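Local structure of putative eukaryotic translation initiation factor eIF-4E (Leishmania major, 5WB5) at residues Glu161-Lys173 with Ala179-Ile191. The protein probably binds the 7-methylguanosine cap, including the cap-4 form, at the 5' end of mRNAs and acts as a translation initiation factor. Numbering follows the deposited sequence.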
ATOM      1  N   GLU A 161     -18.398 -10.700   1.138  1.00 79.66           N
ATOM      2  CA  GLU A 161     -17.816  -9.407   0.795  1.00105.43           C
ATOM      3  C   GLU A 161     -16.436  -9.265   1.433  1.00122.02           C
ATOM      4  O   GLU A 161     -16.132  -9.954   2.407  1.00124.36           O
ATOM      5  CB  GLU A 161     -18.734  -8.278   1.245  1.00116.17           C
ATOM      6  N   PRO A 162     -15.602  -8.383   0.889  1.00108.33           N
ATOM      7  CA  PRO A 162     -14.266  -8.188   1.459  1.00 99.00           C
ATOM      8  C   PRO A 162     -14.293  -7.275   2.673  1.00 88.17           C
ATOM      9  O   PRO A 162     -15.160  -6.409   2.816  1.00 85.70           O
ATOM     10  CB  PRO A 162     -13.486  -7.545   0.307  1.00 85.75           C
ATOM     11  CG  PRO A 162     -14.515  -6.782  -0.442  1.00 78.93           C
ATOM     12  CD  PRO A 162     -15.807  -7.556  -0.315  1.00 90.24           C
ATOM     13  N   PHE A 163     -13.318  -7.486   3.555  1.00 68.65           N
ATOM     14  CA  PHE A 163     -13.179  -6.698   4.774  1.00 59.15           C
ATOM     15  C   PHE A 163     -12.115  -5.618   4.662  1.00 63.08           C
ATOM     16  O   PHE A 163     -12.304  -4.515   5.178  1.00 62.96           O
ATOM     17  CB  PHE A 163     -12.852  -7.615   5.957  1.00 61.62           C
ATOM     18  CG  PHE A 163     -12.540  -6.877   7.227  1.00 69.00           C
ATOM     19  CD1 PHE A 163     -13.512  -6.126   7.866  1.00 85.58           C
ATOM     20  CD2 PHE A 163     -11.277  -6.944   7.790  1.00 79.56           C
ATOM     21  CE1 PHE A 163     -13.227  -5.449   9.038  1.00 68.33           C
ATOM     22  CE2 PHE A 163     -10.987  -6.270   8.961  1.00 83.15           C
ATOM     23  CZ  PHE A 163     -11.963  -5.522   9.586  1.00 80.33           C
ATOM     24  N   VAL A 164     -11.002  -5.911   4.000  1.00 67.91           N
ATOM     25  CA  VAL A 164      -9.936  -4.938   3.796  1.00 53.54           C
ATOM     26  C   VAL A 164     -10.145  -4.268   2.446  1.00 72.14           C
ATOM     27  O   VAL A 164     -10.278  -4.944   1.419  1.00 79.93           O
ATOM     28  CB  VAL A 164      -8.558  -5.616   3.873  1.00 43.11           C
ATOM     29  CG1 VAL A 164      -7.444  -4.633   3.529  1.00 29.15           C
ATOM     30  CG2 VAL A 164      -8.342  -6.200   5.258  1.00 27.43           C
ATOM     31  N   THR A 165     -10.182  -2.935   2.446  1.00 50.95           N
ATOM     32  CA  THR A 165     -10.356  -2.172   1.218  1.00 58.42           C
ATOM     33  C   THR A 165      -9.064  -1.545   0.719  1.00 50.94           C
ATOM     34  O   THR A 165      -8.920  -1.332  -0.493  1.00 80.90           O
ATOM     35  CB  THR A 165     -11.395  -1.064   1.415  1.00 76.12           C
ATOM     36  OG1 THR A 165     -10.941  -0.148   2.419  1.00107.07           O
ATOM     37  CG2 THR A 165     -12.735  -1.652   1.833  1.00 44.50           C
ATOM     38  N   GLY A 166      -8.132  -1.229   1.610  1.00 29.55           N
ATOM     39  CA  GLY A 166      -6.875  -0.670   1.148  1.00 19.85           C
ATOM     40  C   GLY A 166      -5.906  -0.435   2.284  1.00 34.67           C
ATOM     41  O   GLY A 166      -6.160  -0.798   3.431  1.00 66.66           O
ATOM     42  N   ILE A 167      -4.774   0.180   1.934  1.00 50.87           N
ATOM     43  CA  ILE A 167      -3.738   0.546   2.892  1.00 43.36           C
ATOM     44  C   ILE A 167      -3.119   1.868   2.462  1.00 39.68           C
ATOM     45  O   ILE A 167      -3.187   2.269   1.299  1.00 40.87           O
ATOM     46  CB  ILE A 167      -2.632  -0.529   3.032  1.00 40.62           C
ATOM     47  CG1 ILE A 167      -1.966  -0.796   1.682  1.00 46.94           C
ATOM     48  CG2 ILE A 167      -3.206  -1.811   3.613  1.00 38.09           C
ATOM     49  CD1 ILE A 167      -0.741  -1.680   1.774  1.00 47.34           C
ATOM     50  N   VAL A 168      -2.498   2.539   3.426  1.00 22.32           N
ATOM     51  CA  VAL A 168      -1.915   3.861   3.216  1.00 23.38           C
ATOM     52  C   VAL A 168      -0.637   3.958   4.035  1.00 23.73           C
ATOM     53  O   VAL A 168      -0.639   3.696   5.241  1.00 44.70           O
ATOM     54  CB  VAL A 168      -2.887   4.997   3.608  1.00 28.96           C
ATOM     55  CG1 VAL A 168      -2.258   6.365   3.343  1.00 35.57           C
ATOM     56  CG2 VAL A 168      -4.209   4.872   2.861  1.00 34.67           C
ATOM     57  N   MET A 169       0.453   4.332   3.377  1.00 25.64           N
ATOM     58  CA  MET A 169       1.688   4.715   4.046  1.00 38.72           C
ATOM     59  C   MET A 169       1.819   6.227   3.935  1.00 27.93           C
ATOM     60  O   MET A 169       1.617   6.788   2.854  1.00 48.38           O
ATOM     61  CB  MET A 169       2.899   4.014   3.422  1.00 38.39           C
ATOM     62  CG  MET A 169       4.233   4.484   3.971  1.00 49.44           C
ATOM     63  SD  MET A 169       4.351   4.258   5.758  1.00 67.06           S
ATOM     64  CE  MET A 169       4.818   2.537   5.854  1.00 43.07           C
ATOM     65  N   SER A 170       2.137   6.883   5.048  1.00 46.44           N
ATOM     66  CA  SER A 170       2.176   8.342   5.110  1.00 28.46           C
ATOM     67  C   SER A 170       3.489   8.773   5.750  1.00 38.30           C
ATOM     68  O   SER A 170       3.698   8.563   6.949  1.00 54.18           O
ATOM     69  CB  SER A 170       0.982   8.882   5.899  1.00 45.38           C
ATOM     70  OG  SER A 170       0.857  10.285   5.746  1.00 85.41           O
ATOM     71  N   LYS A 171       4.370   9.362   4.948  1.00 60.07           N
ATOM     72  CA  LYS A 171       5.634   9.886   5.443  1.00 73.53           C
ATOM     73  C   LYS A 171       5.375  11.222   6.129  1.00 84.47           C
ATOM     74  O   LYS A 171       4.931  12.179   5.485  1.00102.81           O
ATOM     75  CB  LYS A 171       6.612  10.048   4.282  1.00 46.34           C
ATOM     76  CG  LYS A 171       8.062  10.234   4.684  1.00 34.73           C
ATOM     77  CD  LYS A 171       8.752   8.908   4.911  1.00 55.25           C
ATOM     78  CE  LYS A 171      10.242   9.094   5.144  1.00 54.22           C
ATOM     79  NZ  LYS A 171      10.944   9.551   3.914  1.00 64.29           N
ATOM     80  N   ARG A 172       5.631  11.287   7.431  1.00 80.59           N
ATOM     81  CA  ARG A 172       5.429  12.500   8.211  1.00 49.60           C
ATOM     82  C   ARG A 172       6.775  13.031   8.693  1.00 53.55           C
ATOM     83  O   ARG A 172       7.835  12.462   8.416  1.00 43.22           O
ATOM     84  CB  ARG A 172       4.483  12.237   9.386  1.00 37.43           C
ATOM     85  N   LYS A 173       6.721  14.145   9.426  1.00 52.01           N
ATOM     86  CA  LYS A 173       7.940  14.798   9.890  1.00 59.40           C
ATOM     87  C   LYS A 173       8.715  13.899  10.846  1.00 72.81           C
ATOM     88  O   LYS A 173       9.898  13.611  10.632  1.00 83.63           O
ATOM     89  CB  LYS A 173       7.590  16.122  10.567  1.00 65.49           C
ATOM     90  CG  LYS A 173       6.854  17.096   9.666  1.00 68.83           C
ATOM     91  CD  LYS A 173       6.262  18.258  10.450  1.00102.92           C
ATOM     92  CE  LYS A 173       5.154  17.810  11.399  1.00110.84           C
ATOM     93  NZ  LYS A 173       4.105  17.003  10.712  1.00121.12           N
ATOM     94  N   ALA A 179      -1.443   2.463   7.715  1.00 32.08           N
ATOM     95  CA  ALA A 179      -2.875   2.388   7.965  1.00 43.10           C
ATOM     96  C   ALA A 179      -3.486   1.325   7.068  1.00 72.84           C
ATOM     97  O   ALA A 179      -3.153   1.240   5.886  1.00 47.39           O
ATOM     98  CB  ALA A 179      -3.558   3.742   7.721  1.00 32.44           C
ATOM     99  N   VAL A 180      -4.374   0.520   7.639  1.00 32.66           N
ATOM    100  CA  VAL A 180      -5.144  -0.479   6.909  1.00 36.00           C
ATOM    101  C   VAL A 180      -6.600  -0.042   6.967  1.00 33.09           C
ATOM    102  O   VAL A 180      -7.215  -0.046   8.041  1.00 33.20           O
ATOM    103  CB  VAL A 180      -4.958  -1.884   7.498  1.00 34.71           C
ATOM    104  CG1 VAL A 180      -5.744  -2.917   6.695  1.00 33.01           C
ATOM    105  CG2 VAL A 180      -3.486  -2.248   7.544  1.00 32.58           C
ATOM    106  N   TRP A 181      -7.141   0.366   5.821  1.00 51.35           N
ATOM    107  CA  TRP A 181      -8.523   0.812   5.717  1.00 67.64           C
ATOM    108  C   TRP A 181      -9.416  -0.391   5.443  1.00 54.95           C
ATOM    109  O   TRP A 181      -9.273  -1.055   4.403  1.00 58.42           O
ATOM    110  CB  TRP A 181      -8.688   1.849   4.605  1.00 45.31           C
ATOM    111  CG  TRP A 181      -8.062   3.178   4.889  1.00 44.41           C
ATOM    112  CD1 TRP A 181      -6.922   3.419   5.602  1.00 55.80           C
ATOM    113  CD2 TRP A 181      -8.548   4.458   4.466  1.00 56.80           C
ATOM    114  NE1 TRP A 181      -6.665   4.769   5.644  1.00 86.91           N
ATOM    115  CE2 TRP A 181      -7.649   5.429   4.956  1.00 57.34           C
ATOM    116  CE3 TRP A 181      -9.653   4.877   3.719  1.00 39.58           C
ATOM    117  CZ2 TRP A 181      -7.822   6.791   4.723  1.00 62.35           C
ATOM    118  CZ3 TRP A 181      -9.823   6.230   3.489  1.00 48.06           C
ATOM    119  CH2 TRP A 181      -8.912   7.171   3.989  1.00 73.42           C
ATOM    120  N   VAL A 182     -10.340  -0.649   6.371  1.00 34.16           N
ATOM    121  CA  VAL A 182     -11.307  -1.735   6.265  1.00 61.45           C
ATOM    122  C   VAL A 182     -12.654  -1.160   5.841  1.00 62.42           C
ATOM    123  O   VAL A 182     -12.761   0.030   5.522  1.00 64.55           O
ATOM    124  CB  VAL A 182     -11.427  -2.502   7.597  1.00 50.64           C
ATOM    125  CG1 VAL A 182     -10.072  -3.045   8.017  1.00 43.58           C
ATOM    126  CG2 VAL A 182     -12.004  -1.609   8.689  1.00 55.02           C
ATOM    127  N   SER A 183     -13.694  -1.997   5.850  1.00 40.32           N
ATOM    128  CA  SER A 183     -15.019  -1.606   5.391  1.00 62.35           C
ATOM    129  C   SER A 183     -16.085  -1.638   6.477  1.00 66.72           C
ATOM    130  O   SER A 183     -17.034  -0.855   6.405  1.00100.31           O
ATOM    131  CB  SER A 183     -15.476  -2.515   4.239  1.00 47.10           C
ATOM    132  OG  SER A 183     -15.596  -3.860   4.665  1.00 55.18           O
ATOM    133  N   ASP A 184     -15.958  -2.514   7.470  1.00 49.91           N
ATOM    134  CA  ASP A 184     -16.954  -2.662   8.530  1.00 59.22           C
ATOM    135  C   ASP A 184     -16.289  -2.340   9.862  1.00 61.05           C
ATOM    136  O   ASP A 184     -15.487  -3.131  10.371  1.00 68.90           O
ATOM    137  CB  ASP A 184     -17.540  -4.074   8.534  1.00 64.64           C
ATOM    138  CG  ASP A 184     -18.647  -4.247   9.560  1.00 75.74           C
ATOM    139  OD1 ASP A 184     -19.722  -3.633   9.394  1.00 78.10           O
ATOM    140  OD2 ASP A 184     -18.443  -5.004  10.532  1.00 68.61           O
ATOM    141  N   ALA A 185     -16.621  -1.178  10.426  1.00 67.53           N
ATOM    142  CA  ALA A 185     -16.065  -0.766  11.708  1.00 59.64           C
ATOM    143  C   ALA A 185     -16.688  -1.499  12.888  1.00 58.67           C
ATOM    144  O   ALA A 185     -16.155  -1.413  13.999  1.00 50.62           O
ATOM    145  CB  ALA A 185     -16.243   0.741  11.895  1.00 43.12           C
ATOM    146  N   SER A 186     -17.797  -2.209  12.681  1.00 60.32           N
ATOM    147  CA  SER A 186     -18.471  -2.914  13.763  1.00 83.02           C
ATOM    148  C   SER A 186     -17.887  -4.294  14.029  1.00 70.53           C
ATOM    149  O   SER A 186     -18.100  -4.840  15.119  1.00 70.44           O
ATOM    150  CB  SER A 186     -19.964  -3.053  13.448  1.00 83.84           C
ATOM    151  OG  SER A 186     -20.171  -3.766  12.240  1.00105.02           O
ATOM    152  N   ALA A 187     -17.161  -4.864  13.071  1.00 69.03           N
ATOM    153  CA  ALA A 187     -16.598  -6.206  13.210  1.00 60.79           C
ATOM    154  C   ALA A 187     -15.426  -6.158  14.181  1.00 62.64           C
ATOM    155  O   ALA A 187     -14.332  -5.709  13.836  1.00 88.40           O
ATOM    156  CB  ALA A 187     -16.161  -6.740  11.851  1.00 57.46           C
ATOM    157  N   THR A 188     -15.650  -6.633  15.405  1.00 72.33           N
ATOM    158  CA  THR A 188     -14.602  -6.614  16.420  1.00 69.45           C
ATOM    159  C   THR A 188     -13.610  -7.754  16.212  1.00 63.44           C
ATOM    160  O   THR A 188     -12.392  -7.550  16.285  1.00 34.49           O
ATOM    161  CB  THR A 188     -15.228  -6.699  17.813  1.00 83.21           C
ATOM    162  OG1 THR A 188     -15.970  -7.919  17.931  1.00115.68           O
ATOM    163  CG2 THR A 188     -16.161  -5.518  18.054  1.00 81.61           C
ATOM    164  N   ASP A 189     -14.119  -8.962  15.957  1.00 76.24           N
ATOM    165  CA  ASP A 189     -13.240 -10.105  15.742  1.00 63.37           C
ATOM    166  C   ASP A 189     -12.351  -9.886  14.527  1.00 56.94           C
ATOM    167  O   ASP A 189     -11.164 -10.237  14.543  1.00 54.15           O
ATOM    168  CB  ASP A 189     -14.069 -11.380  15.573  1.00 84.77           C
ATOM    169  CG  ASP A 189     -15.023 -11.617  16.733  1.00 97.49           C
ATOM    170  OD1 ASP A 189     -14.736 -11.146  17.853  1.00 89.74           O
ATOM    171  OD2 ASP A 189     -16.062 -12.279  16.521  1.00 95.23           O
ATOM    172  N   LYS A 190     -12.906  -9.302  13.463  1.00 75.45           N
ATOM    173  CA  LYS A 190     -12.111  -9.036  12.269  1.00 73.70           C
ATOM    174  C   LYS A 190     -11.030  -8.001  12.547  1.00 65.77           C
ATOM    175  O   LYS A 190      -9.920  -8.102  12.016  1.00 54.52           O
ATOM    176  CB  LYS A 190     -13.014  -8.572  11.127  1.00 65.16           C
ATOM    177  CG  LYS A 190     -14.022  -9.617  10.678  1.00 78.66           C
ATOM    178  CD  LYS A 190     -14.754  -9.186   9.418  1.00 77.98           C
ATOM    179  CE  LYS A 190     -15.759 -10.238   8.967  1.00 86.21           C
ATOM    180  NZ  LYS A 190     -16.467  -9.842   7.716  1.00 73.42           N
ATOM    181  N   ILE A 191     -11.328  -7.004  13.382  1.00 42.85           N
ATOM    182  CA  ILE A 191     -10.320  -6.001  13.714  1.00 52.13           C
ATOM    183  C   ILE A 191      -9.227  -6.611  14.583  1.00 70.54           C
ATOM    184  O   ILE A 191      -8.050  -6.268  14.445  1.00 83.03           O
ATOM    185  CB  ILE A 191     -10.978  -4.781  14.385  1.00 50.38           C
ATOM    186  CG1 ILE A 191     -11.838  -4.036  13.365  1.00 51.70           C
ATOM    187  CG2 ILE A 191      -9.925  -3.831  14.953  1.00 33.87           C
ATOM    188  CD1 ILE A 191     -12.709  -2.951  13.961  1.00 65.40           C
TER
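Strand 164-171 and the 179-182 end of strand 175-182 run antiparallel, the axes of these short pieces 158° apart, in a beta hairpin of the curved antiparallel sheet of the eIF4E fold. The pairing of the two strands slips by one residue between Val-164 and Gly-166, at a classic beta bulge: Thr-165 and Gly-166 both face Trp-181, whose O accepts from Thr-165 N at 2.9 Å and from Gly-166 N at 3.0 Å, each donor lying in the carbonyl plane. Trp-181 N returns a bond to Gly-166 O, and beyond it Val-168 N reaches Ala-179 O at 2.9 Å. Thr-165 OG1 also lies close to Trp-181 O and is hydrogen-bonded to Asn-93.

On one face of the sheet, Val-164 CG1 meets Val-180 CG1 and Ile-167 CG2 meets Val-180 CG2; the end of Ile-167 leads on to helix 133-147. On the other, Val-168 CG2 sits over the five-membered ring of Trp-181, 4.1 Å from its centroid, as a CH-pi contact.

At the bulged end, Phe-163 joins the hairpin to helix 188-200. With CG anti to the backbone N (chi1 174°), its ring is gripped between Val-182 CG1 on one face and Lys-190 CB on the opposite face, the latter 3.7 Å from the centroid and 16° off the normal. Asp-184 O meets the ring edge in plane. At Pro-162, the residue preceding Phe-163, the carbonyl O accepts Ser-183 OG on a lone pair at 3.2 Å.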